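GTP-sensing transcriptional pleiotropic repressor CodY (Clostridioides difficile, PDB 5N0L) senses nutrients and represses transcription, using its GAF domain to bind isoleucine as a cofactor and probably responding to GTP as well. Local coordinates at residues Thr115-Ile120 with Thr129-Arg134; Asn43-Ser48 with Leu56-Val61; Ser78-Gln83 with Ile103-His108; Val61-Val66 with His108-Lys113. All coordinates share one frame; numbering follows the deposited sequence.

Contact 1: Thr115-Ile120 with Thr129-Arg134; sequences TTVVPI and TLVLSR. With ILE (isoleucine), chain G.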
# COMPACT_ATOMS: atom_id res chain seq x y z
N THR A 115 -13.60 -33.91 8.73
CA THR A 115 -13.50 -32.48 8.47
C THR A 115 -12.77 -31.73 9.59
O THR A 115 -13.06 -31.94 10.79
CB THR A 115 -14.95 -31.92 8.28
OG1 THR A 115 -15.53 -32.59 7.15
CG2 THR A 115 -14.82 -30.34 8.04
N THR A 116 -11.79 -30.93 9.22
CA THR A 116 -11.08 -30.08 10.10
C THR A 116 -11.39 -28.60 9.81
O THR A 116 -11.35 -28.17 8.64
CB THR A 116 -9.60 -30.40 9.99
OG1 THR A 116 -9.42 -31.75 10.54
CG2 THR A 116 -8.72 -29.39 10.75
N VAL A 117 -11.63 -27.87 10.86
CA VAL A 117 -12.01 -26.42 10.80
C VAL A 117 -11.03 -25.59 11.60
O VAL A 117 -10.83 -25.78 12.86
CB VAL A 117 -13.44 -26.24 11.29
CG1 VAL A 117 -13.87 -24.75 11.11
CG2 VAL A 117 -14.41 -27.21 10.61
N VAL A 118 -10.33 -24.74 10.85
CA VAL A 118 -9.25 -23.94 11.40
C VAL A 118 -9.61 -22.47 11.33
O VAL A 118 -9.72 -21.94 10.18
CB VAL A 118 -7.94 -24.16 10.69
CG1 VAL A 118 -6.82 -23.37 11.38
CG2 VAL A 118 -7.65 -25.67 10.61
N PRO A 119 -9.68 -21.82 12.51
CA PRO A 119 -9.89 -20.34 12.46
C PRO A 119 -8.74 -19.63 11.77
O PRO A 119 -7.55 -19.94 11.94
CB PRO A 119 -9.98 -19.95 13.93
CG PRO A 119 -10.55 -21.18 14.62
CD PRO A 119 -9.90 -22.34 13.88
N ILE A 120 -9.07 -18.58 11.00
CA ILE A 120 -8.07 -17.74 10.37
C ILE A 120 -8.08 -16.44 11.15
O ILE A 120 -9.12 -15.72 11.20
CB ILE A 120 -8.37 -17.48 8.88
CG1 ILE A 120 -8.32 -18.76 8.06
CG2 ILE A 120 -7.45 -16.42 8.34
CD1 ILE A 120 -8.75 -18.77 6.58
N THR A 129 -12.14 -18.60 8.00
CA THR A 129 -12.05 -20.03 8.37
C THR A 129 -11.52 -20.83 7.24
O THR A 129 -11.80 -20.63 6.09
CB THR A 129 -13.46 -20.55 8.81
OG1 THR A 129 -14.05 -19.68 9.79
CG2 THR A 129 -13.44 -21.93 9.45
N LEU A 130 -10.63 -21.80 7.58
CA LEU A 130 -10.12 -22.73 6.63
C LEU A 130 -10.83 -24.05 6.98
O LEU A 130 -10.81 -24.50 8.15
CB LEU A 130 -8.58 -22.84 6.75
CG LEU A 130 -7.96 -23.87 5.89
CD1 LEU A 130 -7.87 -23.62 4.41
CD2 LEU A 130 -6.46 -24.08 6.36
N VAL A 131 -11.45 -24.67 6.01
CA VAL A 131 -12.21 -25.92 6.12
C VAL A 131 -11.62 -26.95 5.17
O VAL A 131 -11.33 -26.71 3.98
CB VAL A 131 -13.72 -25.73 5.82
CG1 VAL A 131 -14.43 -27.05 5.99
CG2 VAL A 131 -14.33 -24.71 6.73
N LEU A 132 -11.24 -28.13 5.75
CA LEU A 132 -10.58 -29.15 5.01
C LEU A 132 -11.34 -30.42 5.25
O LEU A 132 -11.78 -30.67 6.37
CB LEU A 132 -9.13 -29.37 5.49
CG LEU A 132 -8.30 -28.10 5.40
CD1 LEU A 132 -7.73 -27.83 6.74
CD2 LEU A 132 -7.20 -28.14 4.40
N SER A 133 -11.60 -31.17 4.18
CA SER A 133 -12.46 -32.34 4.28
C SER A 133 -12.11 -33.44 3.33
O SER A 133 -11.75 -33.19 2.21
CB SER A 133 -13.89 -31.94 4.11
OG SER A 133 -14.82 -32.99 4.28
N ARG A 134 -12.09 -34.72 3.82
CA ARG A 134 -11.72 -35.82 2.98
C ARG A 134 -12.30 -37.13 3.52
O ARG A 134 -12.75 -37.24 4.68
CB ARG A 134 -10.18 -35.90 2.81
CG ARG A 134 -9.54 -36.39 4.14
CD ARG A 134 -8.07 -36.27 3.97
NE ARG A 134 -7.30 -36.82 5.15
CZ ARG A 134 -6.01 -36.59 5.32
NH1 ARG A 134 -5.27 -35.91 4.47
NH2 ARG A 134 -5.37 -37.21 6.41
N ILE G . -19.75 -30.36 2.08
CA ILE G . -18.34 -30.08 2.48
C ILE G . -17.42 -31.08 1.83
O ILE G . -17.68 -32.28 1.94
CB ILE G . -18.21 -30.09 3.99
CG1 ILE G . -19.02 -28.93 4.57
CG2 ILE G . -16.80 -29.86 4.40
CD1 ILE G . -18.37 -27.56 4.45
OXT ILE G . -16.52 -30.65 1.15
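Thr-115 carries OG1 anti to its carbonyl carbon (chi1 -61°), and Ser-133 carries OG anti to its backbone N (chi1 -176°), so the two hydroxyls meet across the strands. Thr-115 OG1 lies 3.0 Å from Ser-133 OG in a hydrogen bond that either could donate. This pair sits far from the turn of an antiparallel beta hairpin, strands 114-122 and 125-134, in the central sheet of the GAF domain. Thr-116 with Leu-132 and Val-118 with Leu-130 are the hydrogen-bonded pairs, two bonds each. The bond from Leu-130 N to Val-118 O, 2.8 Å, is practically straight (179°) and arrives in the carbonyl plane. Between them, Val-117 and Val-131 form a non-hydrogen-bonded pair.

The sheet has two distinct faces. Thr-116, Val-118, Leu-130 and Leu-132 turn to the side covered by helix 141-158 and, for the two leucines, helix 30-40. Thr-115, Val-117, Val-131 and Ser-133 lie on the side of the ligand. There Val-131 CG1 touches Thr-115 CG2 at 3.9 Å, the side chains crossing obliquely, and Ser-133 CB comes within 3.6 Å of CG2 of the bound isoleucine. The hairpin thus supplies part of the pocket floor, through Ser-133 and Val-131. Nearer the turn, Thr-129 OG1 is hydrogen-bonded to Arg-126 NH2, while Thr-129 CG2 crowds Val-117 CG1 at 3.3 Å, closer than two methyls normally come.

Contact 2: Asn43-Ser48 with Leu56-Val61; sequences NVYVVS and LHLNDV. With ILE (isoleucine), chain G.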
# COMPACT_ATOMS: atom_id res chain seq x y z
N ASN A 43 -10.98 -31.66 -0.02
CA ASN A 43 -11.71 -30.34 -0.36
C ASN A 43 -11.22 -29.31 0.60
O ASN A 43 -11.21 -29.57 1.79
CB ASN A 43 -13.21 -30.56 -0.18
CG ASN A 43 -13.86 -31.36 -1.32
OD1 ASN A 43 -13.19 -31.74 -2.30
ND2 ASN A 43 -15.22 -31.56 -1.22
N VAL A 44 -10.85 -28.13 0.12
CA VAL A 44 -10.37 -27.03 0.89
C VAL A 44 -11.24 -25.76 0.55
O VAL A 44 -11.32 -25.40 -0.63
CB VAL A 44 -8.96 -26.72 0.46
CG1 VAL A 44 -8.31 -25.64 1.21
CG2 VAL A 44 -8.10 -28.06 0.60
N TYR A 45 -11.71 -25.18 1.59
CA TYR A 45 -12.41 -23.87 1.51
C TYR A 45 -11.77 -22.83 2.36
O TYR A 45 -11.55 -23.05 3.58
CB TYR A 45 -13.81 -24.09 1.95
CG TYR A 45 -14.59 -25.20 1.39
CD1 TYR A 45 -14.53 -26.54 1.93
CD2 TYR A 45 -15.48 -25.05 0.34
CE1 TYR A 45 -15.25 -27.55 1.49
CE2 TYR A 45 -16.24 -26.08 -0.14
CZ TYR A 45 -16.19 -27.34 0.41
OH TYR A 45 -16.94 -28.40 -0.03
N VAL A 46 -11.39 -21.69 1.74
CA VAL A 46 -10.91 -20.55 2.48
C VAL A 46 -12.11 -19.59 2.50
O VAL A 46 -12.44 -19.13 1.42
CB VAL A 46 -9.75 -19.94 1.78
CG1 VAL A 46 -9.27 -18.73 2.45
CG2 VAL A 46 -8.56 -20.96 1.71
N VAL A 47 -12.63 -19.31 3.67
CA VAL A 47 -13.91 -18.64 3.79
C VAL A 47 -13.75 -17.41 4.66
O VAL A 47 -13.29 -17.47 5.82
CB VAL A 47 -14.95 -19.59 4.47
CG1 VAL A 47 -16.33 -18.88 4.43
CG2 VAL A 47 -15.10 -20.90 3.74
N SER A 48 -14.16 -16.19 4.17
CA SER A 48 -14.06 -15.02 4.98
C SER A 48 -15.06 -15.11 6.18
O SER A 48 -15.97 -15.97 6.19
CB SER A 48 -14.41 -13.74 4.12
OG SER A 48 -15.81 -13.78 3.91
N LEU A 56 -10.74 -22.03 -3.10
CA LEU A 56 -11.46 -23.28 -3.24
C LEU A 56 -10.67 -24.27 -3.98
O LEU A 56 -10.11 -23.95 -4.98
CB LEU A 56 -12.75 -23.03 -4.02
CG LEU A 56 -13.66 -24.23 -4.25
CD1 LEU A 56 -14.27 -24.81 -2.98
CD2 LEU A 56 -14.84 -23.83 -5.20
N HIS A 57 -10.63 -25.54 -3.46
CA HIS A 57 -10.17 -26.67 -4.20
C HIS A 57 -11.06 -27.85 -3.91
O HIS A 57 -11.40 -28.15 -2.73
CB HIS A 57 -8.79 -27.16 -3.74
CG HIS A 57 -8.34 -28.38 -4.49
ND1 HIS A 57 -7.93 -28.40 -5.82
CD2 HIS A 57 -8.41 -29.68 -4.09
CE1 HIS A 57 -7.65 -29.67 -6.13
NE2 HIS A 57 -7.99 -30.45 -5.11
N LEU A 58 -11.46 -28.57 -4.95
CA LEU A 58 -12.40 -29.73 -4.77
C LEU A 58 -11.78 -31.03 -5.24
O LEU A 58 -11.65 -31.28 -6.42
CB LEU A 58 -13.77 -29.49 -5.53
CG LEU A 58 -14.59 -28.32 -4.98
CD1 LEU A 58 -15.77 -28.08 -5.98
CD2 LEU A 58 -15.07 -28.52 -3.51
N ASN A 59 -11.36 -31.85 -4.28
CA ASN A 59 -10.97 -33.22 -4.56
C ASN A 59 -12.19 -34.10 -4.89
O ASN A 59 -12.07 -35.02 -5.67
CB ASN A 59 -10.24 -33.73 -3.27
CG ASN A 59 -9.62 -35.12 -3.50
OD1 ASN A 59 -8.56 -35.19 -4.10
ND2 ASN A 59 -10.29 -36.22 -3.07
N ASP A 60 -13.34 -33.80 -4.27
CA ASP A 60 -14.57 -34.52 -4.41
C ASP A 60 -15.67 -33.47 -4.83
O ASP A 60 -16.27 -32.87 -3.99
CB ASP A 60 -14.96 -35.20 -3.16
CG ASP A 60 -13.82 -36.22 -2.72
OD1 ASP A 60 -13.86 -37.30 -3.30
OD2 ASP A 60 -12.91 -35.81 -1.94
N VAL A 61 -15.77 -33.24 -6.12
CA VAL A 61 -16.62 -32.10 -6.66
C VAL A 61 -18.10 -32.17 -6.21
O VAL A 61 -18.71 -31.11 -5.87
CB VAL A 61 -16.47 -31.99 -8.19
CG1 VAL A 61 -17.49 -30.97 -8.81
CG2 VAL A 61 -15.06 -31.57 -8.63
N ILE G . -19.75 -30.36 2.08
CA ILE G . -18.34 -30.08 2.48
C ILE G . -17.42 -31.08 1.83
O ILE G . -17.68 -32.28 1.94
CB ILE G . -18.21 -30.09 3.99
CG1 ILE G . -19.02 -28.93 4.57
CG2 ILE G . -16.80 -29.86 4.40
CD1 ILE G . -18.37 -27.56 4.45
OXT ILE G . -16.52 -30.65 1.15
O HOH W 1 -13.45 -34.11 0.15
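Two neutral donors take hold of one carboxylate oxygen of the bound isoleucine: Tyr-45 OH donates to OXT at 2.6 Å, and Asn-43 ND2 reaches the same OXT at 2.9 Å along an almost straight line (176°). OXT lies in the plane of the Tyr-45 ring, at its edge. Both donors belong to strand 43-48 of the GAF sheet, which forms a beta hairpin with strand 53-57.

In the next shell the loop after that hairpin clamps the Asn-43 amide. Asp-60 N donates to Asn-43 OD1 at 2.9 Å, directed at an in-plane lone pair of the amide oxygen. Asn-43 ND2 returns a longer bond of 3.2 Å to Asp-60 O, which it approaches from above the carbonyl plane. Leu-58 CD2 rests 3.8 Å from Asn-43 CG. The Tyr-45 ring runs side by side with Leu-56, Tyr-45 CD2 lying 3.5 Å from Leu-56 CD1. Tyr-45 OH also accepts from Ser-65 N.

Farther out, Val-44 and His-57 exchange two backbone bonds that set the strands. Asp-60 itself is tied down by Asn-59 ND2, which meets Asp-60 OD2 at 2.9 Å from above the carboxylate plane, and by a water bonded to the same oxygen.

Because the backbone N and O of Asp-60 read both ends of the Asn-43 amide, the side chain cannot flip without losing this pairing, and ND2 is presented to the ligand. Neutral donors held in this way are consistent with recognition of a free alpha-carboxylate.

Contact 3: Ser78-Gln83 with Ile103-His108; sequences SDEYTQ and IFPEEH. With ILE (isoleucine), chain G.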
# COMPACT_ATOMS: atom_id res chain seq x y z
N SER A 78 -23.61 -20.87 2.96
CA SER A 78 -24.99 -20.52 3.41
C SER A 78 -24.84 -19.74 4.70
O SER A 78 -23.79 -19.75 5.33
CB SER A 78 -25.83 -21.74 3.68
OG SER A 78 -25.32 -22.47 4.88
N ASP A 79 -25.81 -18.96 5.05
CA ASP A 79 -25.76 -18.25 6.27
C ASP A 79 -25.58 -19.19 7.49
O ASP A 79 -24.88 -18.83 8.41
CB ASP A 79 -27.03 -17.39 6.47
CG ASP A 79 -26.88 -16.46 7.71
OD1 ASP A 79 -25.94 -15.53 7.79
OD2 ASP A 79 -27.69 -16.65 8.60
N GLU A 80 -26.26 -20.33 7.52
CA GLU A 80 -26.15 -21.28 8.64
C GLU A 80 -24.69 -21.77 8.76
O GLU A 80 -24.16 -21.81 9.90
CB GLU A 80 -27.09 -22.43 8.44
CG GLU A 80 -26.99 -23.58 9.43
CD GLU A 80 -28.30 -24.21 9.80
OE1 GLU A 80 -28.99 -24.61 8.86
OE2 GLU A 80 -28.60 -24.40 11.03
N TYR A 81 -24.08 -22.12 7.64
CA TYR A 81 -22.65 -22.59 7.69
C TYR A 81 -21.73 -21.46 8.09
O TYR A 81 -20.80 -21.66 8.88
CB TYR A 81 -22.22 -23.19 6.36
CG TYR A 81 -22.71 -24.61 6.05
CD1 TYR A 81 -23.86 -25.17 6.63
CD2 TYR A 81 -21.99 -25.45 5.19
CE1 TYR A 81 -24.26 -26.47 6.33
CE2 TYR A 81 -22.38 -26.80 4.92
CZ TYR A 81 -23.51 -27.28 5.49
OH TYR A 81 -23.91 -28.58 5.30
N THR A 82 -21.97 -20.25 7.57
CA THR A 82 -21.22 -19.12 7.91
C THR A 82 -21.21 -18.82 9.38
O THR A 82 -20.11 -18.54 9.89
CB THR A 82 -21.77 -17.90 7.08
OG1 THR A 82 -21.63 -18.22 5.68
CG2 THR A 82 -21.01 -16.63 7.44
N GLN A 83 -22.41 -18.81 10.02
CA GLN A 83 -22.64 -18.59 11.47
C GLN A 83 -21.98 -19.70 12.30
O GLN A 83 -21.31 -19.34 13.40
CB GLN A 83 -23.97 -18.16 11.91
CG GLN A 83 -24.38 -16.89 11.09
CD GLN A 83 -23.46 -15.69 11.07
OE1 GLN A 83 -22.92 -15.22 12.13
NE2 GLN A 83 -23.35 -15.05 9.88
N ILE A 103 -22.48 -28.61 13.25
CA ILE A 103 -21.87 -27.47 12.56
C ILE A 103 -22.34 -27.30 11.10
O ILE A 103 -22.57 -26.12 10.64
CB ILE A 103 -20.33 -27.63 12.54
CG1 ILE A 103 -19.83 -27.62 14.01
CG2 ILE A 103 -19.70 -26.47 11.78
CD1 ILE A 103 -18.66 -28.52 14.22
N PHE A 104 -22.48 -28.38 10.38
CA PHE A 104 -22.77 -28.36 8.94
C PHE A 104 -24.01 -29.19 8.75
O PHE A 104 -23.95 -30.40 8.42
CB PHE A 104 -21.60 -28.89 8.12
CG PHE A 104 -20.35 -28.15 8.30
CD1 PHE A 104 -20.18 -26.83 7.87
CD2 PHE A 104 -19.22 -28.80 8.87
CE1 PHE A 104 -19.01 -26.17 8.01
CE2 PHE A 104 -18.03 -28.14 9.04
CZ PHE A 104 -17.86 -26.82 8.62
N PRO A 105 -25.22 -28.54 8.89
CA PRO A 105 -26.40 -29.40 8.98
C PRO A 105 -26.90 -30.09 7.75
O PRO A 105 -27.80 -30.93 7.88
CB PRO A 105 -27.47 -28.46 9.52
CG PRO A 105 -26.77 -27.55 10.36
CD PRO A 105 -25.45 -27.31 9.69
N GLU A 106 -26.33 -29.78 6.58
CA GLU A 106 -26.76 -30.34 5.33
C GLU A 106 -25.88 -31.45 4.85
O GLU A 106 -25.83 -31.77 3.63
CB GLU A 106 -26.76 -29.22 4.23
CG GLU A 106 -27.58 -27.99 4.54
CD GLU A 106 -28.95 -28.39 5.00
OE1 GLU A 106 -29.63 -29.11 4.22
OE2 GLU A 106 -29.31 -28.04 6.15
N GLU A 107 -25.16 -32.08 5.75
CA GLU A 107 -24.21 -33.04 5.28
C GLU A 107 -24.69 -34.47 5.28
O GLU A 107 -23.80 -35.41 5.24
CB GLU A 107 -22.91 -32.92 6.12
CG GLU A 107 -22.19 -31.63 5.93
CD GLU A 107 -21.85 -31.34 4.49
OE1 GLU A 107 -21.10 -32.17 3.92
OE2 GLU A 107 -22.36 -30.26 3.92
N HIS A 108 -26.00 -34.71 5.21
CA HIS A 108 -26.55 -36.06 5.48
C HIS A 108 -26.06 -37.28 4.63
O HIS A 108 -26.03 -38.46 5.14
CB HIS A 108 -28.08 -36.06 5.65
CG HIS A 108 -28.52 -36.63 6.97
ND1 HIS A 108 -28.16 -37.91 7.38
CD2 HIS A 108 -29.20 -36.08 8.01
CE1 HIS A 108 -28.63 -38.13 8.60
NE2 HIS A 108 -29.27 -37.05 9.00
N ILE G . -19.75 -30.36 2.08
CA ILE G . -18.34 -30.08 2.48
C ILE G . -17.42 -31.08 1.83
O ILE G . -17.68 -32.28 1.94
CB ILE G . -18.21 -30.09 3.99
CG1 ILE G . -19.02 -28.93 4.57
CG2 ILE G . -16.80 -29.86 4.40
CD1 ILE G . -18.37 -27.56 4.45
OXT ILE G . -16.52 -30.65 1.15
O HOH W 2 -27.82 -25.52 6.72
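The first turn of helix 79-85 leans on the type I beta turn Phe-104 to Glu-107, and Tyr-81, a buried wall residue of the isoleucine pocket of this GAF domain, joins the two.

Hydrogen bonds concentrate on the phenol. Tyr-81 OH donates to Glu-107 OE2 at 2.7 Å, using the anti lone pair of that oxygen, and accepts from Glu-106 N at 3.0 Å by a bent bond (138°). Both partners lie at the edge of the Tyr-81 ring, near its plane, so its hydroxyl is held within the turn. At the helix start, Ser-78 is the N-cap: its OG accepts from Tyr-81 N at 3.0 Å and thereby steadies the residue that carries the ring. Glu-107 also serves the ligand, OE1 accepting from the isoleucine N at 2.9 Å; the same oxygen forms a salt bridge with Arg-110.

Aromatic and apolar contacts surround the ring. Phe-104 points its edge at the Tyr-81 face, the planes 64° apart and the centroids separated by 5.1 Å, while Phe-104 CB makes a CH-pi contact over that face. Pro-105 slides past the tyrosine in the opposite sense, its CD 3.7 Å from Tyr-81 CE1.

Charge is handled at the outer margin, where the carboxylates of Glu-80 and Glu-106 approach one another and a water donates to both, which probably eases their repulsion.

The Phe-104 ring is sandwiched: Ile-103 CG2 sits over the centre of one face, and CD1 of the ligand stands 3.8 Å above the plane of the opposite face.

Contact 4: Val61-Val66 with His108-Lys113; sequences VQDSSV and HGRLQK. With ILE (isoleucine), chain G.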
# COMPACT_ATOMS: atom_id res chain seq x y z
N VAL A 61 -15.77 -33.24 -6.12
CA VAL A 61 -16.62 -32.10 -6.66
C VAL A 61 -18.10 -32.17 -6.21
O VAL A 61 -18.71 -31.11 -5.87
CB VAL A 61 -16.47 -31.99 -8.19
CG1 VAL A 61 -17.49 -30.97 -8.81
CG2 VAL A 61 -15.06 -31.57 -8.63
N GLN A 62 -18.63 -33.38 -6.10
CA GLN A 62 -20.02 -33.58 -5.73
C GLN A 62 -20.37 -33.14 -4.35
O GLN A 62 -21.54 -32.96 -4.03
CB GLN A 62 -20.51 -35.01 -6.00
CG GLN A 62 -20.43 -35.43 -7.48
CD GLN A 62 -21.51 -34.75 -8.33
OE1 GLN A 62 -21.22 -33.91 -9.22
NE2 GLN A 62 -22.77 -35.11 -8.07
N ASP A 63 -19.39 -33.07 -3.43
CA ASP A 63 -19.61 -32.67 -2.08
C ASP A 63 -19.43 -31.20 -1.76
O ASP A 63 -19.50 -30.82 -0.59
CB ASP A 63 -18.49 -33.49 -1.17
CG ASP A 63 -18.65 -34.98 -1.27
OD1 ASP A 63 -19.64 -35.47 -1.85
OD2 ASP A 63 -17.75 -35.67 -0.64
N SER A 64 -19.33 -30.33 -2.80
CA SER A 64 -19.11 -28.90 -2.55
C SER A 64 -20.27 -28.30 -1.80
O SER A 64 -21.41 -28.60 -2.13
CB SER A 64 -18.93 -28.16 -3.83
OG SER A 64 -18.76 -26.81 -3.48
N SER A 65 -19.98 -27.51 -0.80
CA SER A 65 -21.03 -26.74 -0.08
C SER A 65 -21.12 -25.28 -0.58
O SER A 65 -21.71 -24.47 0.08
CB SER A 65 -20.80 -26.74 1.43
OG SER A 65 -21.10 -28.02 1.93
N VAL A 66 -20.38 -24.97 -1.63
CA VAL A 66 -20.36 -23.60 -2.19
C VAL A 66 -21.70 -23.38 -2.85
O VAL A 66 -22.29 -24.24 -3.48
CB VAL A 66 -19.26 -23.39 -3.23
CG1 VAL A 66 -19.28 -21.98 -3.74
CG2 VAL A 66 -17.82 -23.53 -2.67
N HIS A 108 -26.00 -34.71 5.21
CA HIS A 108 -26.55 -36.06 5.48
C HIS A 108 -26.06 -37.28 4.63
O HIS A 108 -26.03 -38.46 5.14
CB HIS A 108 -28.08 -36.06 5.65
CG HIS A 108 -28.52 -36.63 6.97
ND1 HIS A 108 -28.16 -37.91 7.38
CD2 HIS A 108 -29.20 -36.08 8.01
CE1 HIS A 108 -28.63 -38.13 8.60
NE2 HIS A 108 -29.27 -37.05 9.00
N GLY A 109 -25.63 -37.07 3.37
CA GLY A 109 -24.93 -38.22 2.67
C GLY A 109 -23.39 -38.31 2.84
O GLY A 109 -22.73 -39.12 2.17
N ARG A 110 -22.80 -37.47 3.70
CA ARG A 110 -21.33 -37.25 3.67
C ARG A 110 -20.79 -37.38 5.10
O ARG A 110 -19.84 -36.72 5.48
CB ARG A 110 -21.00 -35.87 3.09
CG ARG A 110 -21.41 -35.69 1.64
CD ARG A 110 -20.95 -34.38 1.04
NE ARG A 110 -21.66 -33.16 1.50
CZ ARG A 110 -22.54 -32.45 0.79
NH1 ARG A 110 -23.06 -31.35 1.30
NH2 ARG A 110 -22.94 -32.83 -0.42
N LEU A 111 -21.40 -38.26 5.90
CA LEU A 111 -21.13 -38.29 7.34
C LEU A 111 -19.92 -39.11 7.61
O LEU A 111 -19.40 -39.02 8.74
CB LEU A 111 -22.31 -38.78 8.20
CG LEU A 111 -23.59 -37.88 8.03
CD1 LEU A 111 -24.72 -38.48 8.86
CD2 LEU A 111 -23.28 -36.44 8.45
N GLN A 112 -19.47 -39.88 6.61
CA GLN A 112 -18.20 -40.71 6.72
C GLN A 112 -16.93 -39.88 6.52
O GLN A 112 -15.82 -40.32 6.68
CB GLN A 112 -18.16 -41.92 5.79
CG GLN A 112 -19.43 -42.38 5.14
CD GLN A 112 -19.62 -41.70 3.79
OE1 GLN A 112 -19.14 -42.24 2.75
NE2 GLN A 112 -20.30 -40.49 3.78
N LYS A 113 -17.04 -38.63 6.19
CA LYS A 113 -15.90 -37.79 5.99
C LYS A 113 -15.30 -37.26 7.31
O LYS A 113 -15.93 -37.28 8.35
CB LYS A 113 -16.32 -36.56 5.13
CG LYS A 113 -16.75 -37.07 3.77
CD LYS A 113 -17.07 -35.92 2.82
CE LYS A 113 -15.84 -35.34 2.25
NZ LYS A 113 -16.05 -34.29 1.18
N ILE G . -19.75 -30.36 2.08
CA ILE G . -18.34 -30.08 2.48
C ILE G . -17.42 -31.08 1.83
O ILE G . -17.68 -32.28 1.94
CB ILE G . -18.21 -30.09 3.99
CG1 ILE G . -19.02 -28.93 4.57
CG2 ILE G . -16.80 -29.86 4.40
CD1 ILE G . -18.37 -27.56 4.45
OXT ILE G . -16.52 -30.65 1.15
O HOH W 3 -22.55 -35.43 -1.85
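The amino nitrogen of the bound isoleucine is the best-held polar atom, gripped by three acceptors: Asp-63 O at 2.7 Å from the ligand N, Ser-65 OG also at 2.7 Å from that N, and a carboxylate oxygen of Glu-107. Loop 61-66 of the GAF domain thus offers one backbone and one side-chain oxygen to the ammonium group.

The turn Arg-110 to Lys-113 supplies two cations, Lys-113 at the ligand carboxylate and Arg-110 close to the ammonium. Lys-113 is bent at chi3 (80°); its NZ donates to the ligand O at 2.7 Å and to Asp-63 OD2 at 2.8 Å. The latter is a salt bridge made tip to tip on the anti lone pair; Tyr-135 OH is a second partner of OD2. Asp-63 slides past Arg-110 in the opposite direction, its CG 3.3 Å from Arg-110 CD. A water donates to Asp-63 OD1 and accepts from Arg-110 NH2. Asp-63 O lies over the centre of one guanidinium face, while Arg-110 NE is salt-bridged to Glu-107.

Three oxygens grip the ammonium and a lysine meets the carboxylate, consistent with a zwitterionic amino acid; Glu-107 probably offsets the nearby Arg-110 charge, and Asp-63 probably helps keep Lys-113 charged and aimed.

How the contacts relate
Contacts 1 and 2 share the central sheet, where strands 125-134 and 43-48 are neighbours; contact 1 is fully buried, contact 2 only partly. Contacts 3 and 4 are partly buried too, but lie in peripheral loops and a short helix, with contact 3 nested in the chain loop that contact 4 closes. All four touch the isoleucine. Contact 1, in the sheet, offers it mostly carbon, contact 2 neutral donors, contact 3 an aromatic wall with one carboxylate, and contact 4 loop oxygens and a lysine. Phe-104 of contact 3 packs on Thr-115 and Val-117 of contact 1, while Ser-133 OG of contact 1 packs on Lys-113 CE of contact 4, so sheet and loops close round one ligand.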